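Local coordinates for hydroxynitrile lyase (Passiflora edulis, PDB 5XZT), which probably acts as a lyase that splits cyanohydrins into hydrogen cyanide and a carbonyl compound, working as a homodimer of small alpha/beta chains, at residues Val7-Phe12 / Ser67-Val72. Numbering follows the deposited sequence.
Sequences VRHIVF and STFHSV
R8 and T68 face each other as a non-hydrogen-bonded pair of two antiparallel strands, and their side chains meet on one face of the sheet. The R8 side chain starts at CB with CG anti to the backbone N (chi1 -164°). R8 CG lies 3.8 Å from S67 O. The turn at chi2 sets R8 CD near S67 O and T68 OG1, and the turn at chi3 brings the guanidinium back to T68. R8 NE and CZ pass T68 OG1 at a longer distance. R8 NH1 donates to T68 OG1 at 2.8 Å, with the oxygen in the guanidinium plane. The N-H...O angle of 150° makes the bond somewhat bent. At the tip, NH2 forms a salt bridge with E66 of the second subunit. T68 OG1 is also hydrogen-bonded to E43 OE2, which may polarise the hydroxyl.

Pairs V7-F69 and H9-S67 flank R8-T68 and are each hydrogen-bonded twice through the backbone. V7 N reaches F69 O at 2.8 Å, and F69 N returns a bond to V7 O. A water donates to H9 O and lies 2.9 Å from S67 OG, bridging the two.

The other face carries V7, H9, S67 and F69. The edge of the F69 ring, at CE1, comes 3.9 Å from H9 CB. S67 OG sits at the edge of the H9 ring, near CD2. H9 ND1 is bonded to N102. V7 CG2 touches V72 CG2, where the chain turns into helix 72-79. S71 caps that helix through D74 N.

Strand 7-15 runs between strands 63-69 and 95-104 in the antiparallel sheet of this stress-responsive A/B barrel domain, whose family forms its barrel from two subunits. F75 and F78 of helix 72-79 pack on F69, and Y31 of helix 21-33 touches H9.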
ATOM      1  N   VAL A   7      -8.113   9.682   4.463  1.00 17.70           N
ATOM      2  CA  VAL A   7      -8.195   8.330   3.895  1.00 16.99           C
ATOM      3  C   VAL A   7      -7.008   8.112   2.970  1.00 14.99           C
ATOM      4  O   VAL A   7      -6.703   8.991   2.167  1.00 14.37           O
ATOM      5  CB  VAL A   7      -9.521   8.157   3.114  1.00 18.52           C
ATOM      6  CG1 VAL A   7      -9.577   6.824   2.374  1.00 19.63           C
ATOM      7  CG2 VAL A   7     -10.701   8.278   4.063  1.00 19.66           C
ATOM      8  N   ARG A   8      -6.331   6.966   3.095  1.00 12.89           N
ATOM      9  CA  ARG A   8      -5.322   6.550   2.144  1.00 12.26           C
ATOM     10  C   ARG A   8      -5.941   5.555   1.164  1.00 11.70           C
ATOM     11  O   ARG A   8      -6.737   4.707   1.557  1.00 11.08           O
ATOM     12  CB  ARG A   8      -4.140   5.881   2.852  1.00 12.84           C
ATOM     13  CG  ARG A   8      -2.891   5.763   1.974  1.00 13.62           C
ATOM     14  CD  ARG A   8      -2.096   7.064   1.990  1.00 14.12           C
ATOM     15  NE  ARG A   8      -1.349   7.169   3.229  1.00 14.81           N
ATOM     16  CZ  ARG A   8      -0.962   8.301   3.821  1.00 15.76           C
ATOM     17  NH1 ARG A   8      -1.221   9.497   3.299  1.00 16.79           N
ATOM     18  NH2 ARG A   8      -0.275   8.236   4.965  1.00 16.58           N
ATOM     19  N   HIS A   9      -5.546   5.668  -0.099  1.00 10.98           N
ATOM     20  CA  HIS A   9      -5.993   4.796  -1.168  1.00 11.02           C
ATOM     21  C   HIS A   9      -4.720   4.204  -1.729  1.00 10.65           C
ATOM     22  O   HIS A   9      -3.901   4.924  -2.309  1.00 10.38           O
ATOM     23  CB  HIS A   9      -6.748   5.628  -2.206  1.00 11.53           C
ATOM     24  CG  HIS A   9      -7.115   4.898  -3.460  1.00 12.16           C
ATOM     25  ND1 HIS A   9      -8.262   4.148  -3.577  1.00 12.93           N
ATOM     26  CD2 HIS A   9      -6.535   4.881  -4.679  1.00 12.97           C
ATOM     27  CE1 HIS A   9      -8.357   3.676  -4.808  1.00 12.84           C
ATOM     28  NE2 HIS A   9      -7.320   4.107  -5.498  1.00 13.12           N
ATOM     29  N   ILE A  10      -4.521   2.907  -1.509  1.00 10.05           N
ATOM     30  CA  ILE A  10      -3.331   2.234  -1.985  1.00 10.24           C
ATOM     31  C   ILE A  10      -3.708   1.119  -2.941  1.00  9.64           C
ATOM     32  O   ILE A  10      -4.527   0.265  -2.633  1.00  9.58           O
ATOM     33  CB  ILE A  10      -2.413   1.703  -0.856  1.00 10.77           C
ATOM     34  CG1 ILE A  10      -2.019   2.883   0.065  1.00 11.30           C
ATOM     35  CG2 ILE A  10      -1.189   1.025  -1.486  1.00 11.02           C
ATOM     36  CD1 ILE A  10      -0.848   2.598   0.989  1.00 12.08           C
ATOM     37  N   VAL A  11      -3.098   1.190  -4.115  1.00  9.28           N
ATOM     38  CA  VAL A  11      -3.271   0.232  -5.201  1.00  9.47           C
ATOM     39  C   VAL A  11      -1.982  -0.550  -5.420  1.00  9.13           C
ATOM     40  O   VAL A  11      -0.891   0.037  -5.530  1.00  9.29           O
ATOM     41  CB  VAL A  11      -3.628   0.973  -6.486  1.00  9.40           C
ATOM     42  CG1 VAL A  11      -3.727   0.017  -7.671  1.00  9.49           C
ATOM     43  CG2 VAL A  11      -4.906   1.777  -6.289  1.00  9.83           C
ATOM     44  N   PHE A  12      -2.098  -1.875  -5.496  1.00  8.85           N
ATOM     45  CA  PHE A  12      -1.024  -2.709  -6.031  1.00  8.75           C
ATOM     46  C   PHE A  12      -1.533  -3.316  -7.349  1.00  8.62           C
ATOM     47  O   PHE A  12      -2.671  -3.750  -7.408  1.00  8.51           O
ATOM     48  CB  PHE A  12      -0.693  -3.883  -5.111  1.00  8.95           C
ATOM     49  CG  PHE A  12      -0.087  -3.534  -3.776  1.00  8.86           C
ATOM     50  CD1 PHE A  12       0.466  -2.298  -3.487  1.00  8.91           C
ATOM     51  CD2 PHE A  12      -0.041  -4.521  -2.802  1.00  9.05           C
ATOM     52  CE1 PHE A  12       1.023  -2.049  -2.237  1.00  9.11           C
ATOM     53  CE2 PHE A  12       0.527  -4.286  -1.555  1.00  9.26           C
ATOM     54  CZ  PHE A  12       1.068  -3.047  -1.277  1.00  9.29           C
ATOM     55  N   SER A  67      -2.378   7.386  -2.840  1.00 11.83           N
ATOM     56  CA  SER A  67      -2.970   8.730  -2.828  1.00 12.48           C
ATOM     57  C   SER A  67      -3.748   8.969  -1.541  1.00 12.28           C
ATOM     58  O   SER A  67      -4.097   8.029  -0.811  1.00 11.55           O
ATOM     59  CB  SER A  67      -3.843   8.946  -4.052  1.00 13.11           C
ATOM     60  OG  SER A  67      -4.706   7.863  -4.259  1.00 15.02           O
ATOM     61  N   THR A  68      -3.979  10.247  -1.259  1.00 12.05           N
ATOM     62  CA  THR A  68      -4.595  10.671  -0.014  1.00 13.05           C
ATOM     63  C   THR A  68      -5.816  11.523  -0.349  1.00 13.32           C
ATOM     64  O   THR A  68      -5.748  12.363  -1.253  1.00 13.49           O
ATOM     65  CB  THR A  68      -3.573  11.455   0.832  1.00 13.47           C
ATOM     66  OG1 THR A  68      -2.459  10.600   1.092  1.00 14.57           O
ATOM     67  CG2 THR A  68      -4.174  11.906   2.152  1.00 14.15           C
ATOM     68  N   PHE A  69      -6.922  11.267   0.353  1.00 13.42           N
ATOM     69  CA  PHE A  69      -8.155  12.018   0.234  1.00 14.23           C
ATOM     70  C   PHE A  69      -8.540  12.509   1.619  1.00 15.87           C
ATOM     71  O   PHE A  69      -8.388  11.785   2.614  1.00 15.55           O
ATOM     72  CB  PHE A  69      -9.249  11.154  -0.387  1.00 14.25           C
ATOM     73  CG  PHE A  69      -8.929  10.719  -1.782  1.00 14.15           C
ATOM     74  CD1 PHE A  69      -8.129   9.602  -2.005  1.00 14.28           C
ATOM     75  CD2 PHE A  69      -9.388  11.449  -2.876  1.00 14.72           C
ATOM     76  CE1 PHE A  69      -7.798   9.213  -3.294  1.00 14.65           C
ATOM     77  CE2 PHE A  69      -9.073  11.056  -4.167  1.00 14.98           C
ATOM     78  CZ  PHE A  69      -8.283   9.939  -4.378  1.00 14.75           C
ATOM     79  N   HIS A  70      -9.012  13.750   1.702  1.00 17.22           N
ATOM     80  CA  HIS A  70      -9.297  14.294   3.016  0.50 17.87           C
ATOM     81  C   HIS A  70     -10.616  13.754   3.608  1.00 17.94           C
ATOM     82  O   HIS A  70     -10.836  13.860   4.811  1.00 18.94           O
ATOM     83  CB  HIS A  70      -9.111  15.817   3.014  0.50 18.78           C
ATOM     84  CG  HIS A  70      -7.663  16.208   3.043  0.50 19.44           C
ATOM     85  ND1 HIS A  70      -7.227  17.501   3.231  0.50 20.66           N
ATOM     86  CD2 HIS A  70      -6.546  15.445   2.948  0.50 19.99           C
ATOM     87  CE1 HIS A  70      -5.905  17.521   3.231  0.50 20.44           C
ATOM     88  NE2 HIS A  70      -5.468  16.286   3.065  0.50 20.09           N
ATOM     89  N   SER A  71     -11.433  13.097   2.788  1.00 16.74           N
ATOM     90  CA  SER A  71     -12.623  12.379   3.257  1.00 17.18           C
ATOM     91  C   SER A  71     -13.050  11.317   2.249  1.00 17.33           C
ATOM     92  O   SER A  71     -12.681  11.380   1.069  1.00 16.77           O
ATOM     93  CB  SER A  71     -13.793  13.352   3.462  1.00 16.94           C
ATOM     94  OG  SER A  71     -14.184  13.924   2.226  1.00 16.65           O
ATOM     95  N   VAL A  72     -13.830  10.344   2.714  1.00 18.02           N
ATOM     96  CA  VAL A  72     -14.522   9.405   1.816  1.00 18.88           C
ATOM     97  C   VAL A  72     -15.414  10.147   0.813  1.00 18.80           C
ATOM     98  O   VAL A  72     -15.487   9.761  -0.354  1.00 18.86           O
ATOM     99  CB  VAL A  72     -15.335   8.353   2.620  1.00 19.24           C
ATOM    100  CG1 VAL A  72     -16.400   7.650   1.779  1.00 20.05           C
ATOM    101  CG2 VAL A  72     -14.382   7.341   3.206  1.00 19.90           C
TER
HETATM  102  O   HOH W   1      -3.341   5.567  -5.337  1.00 12.31           O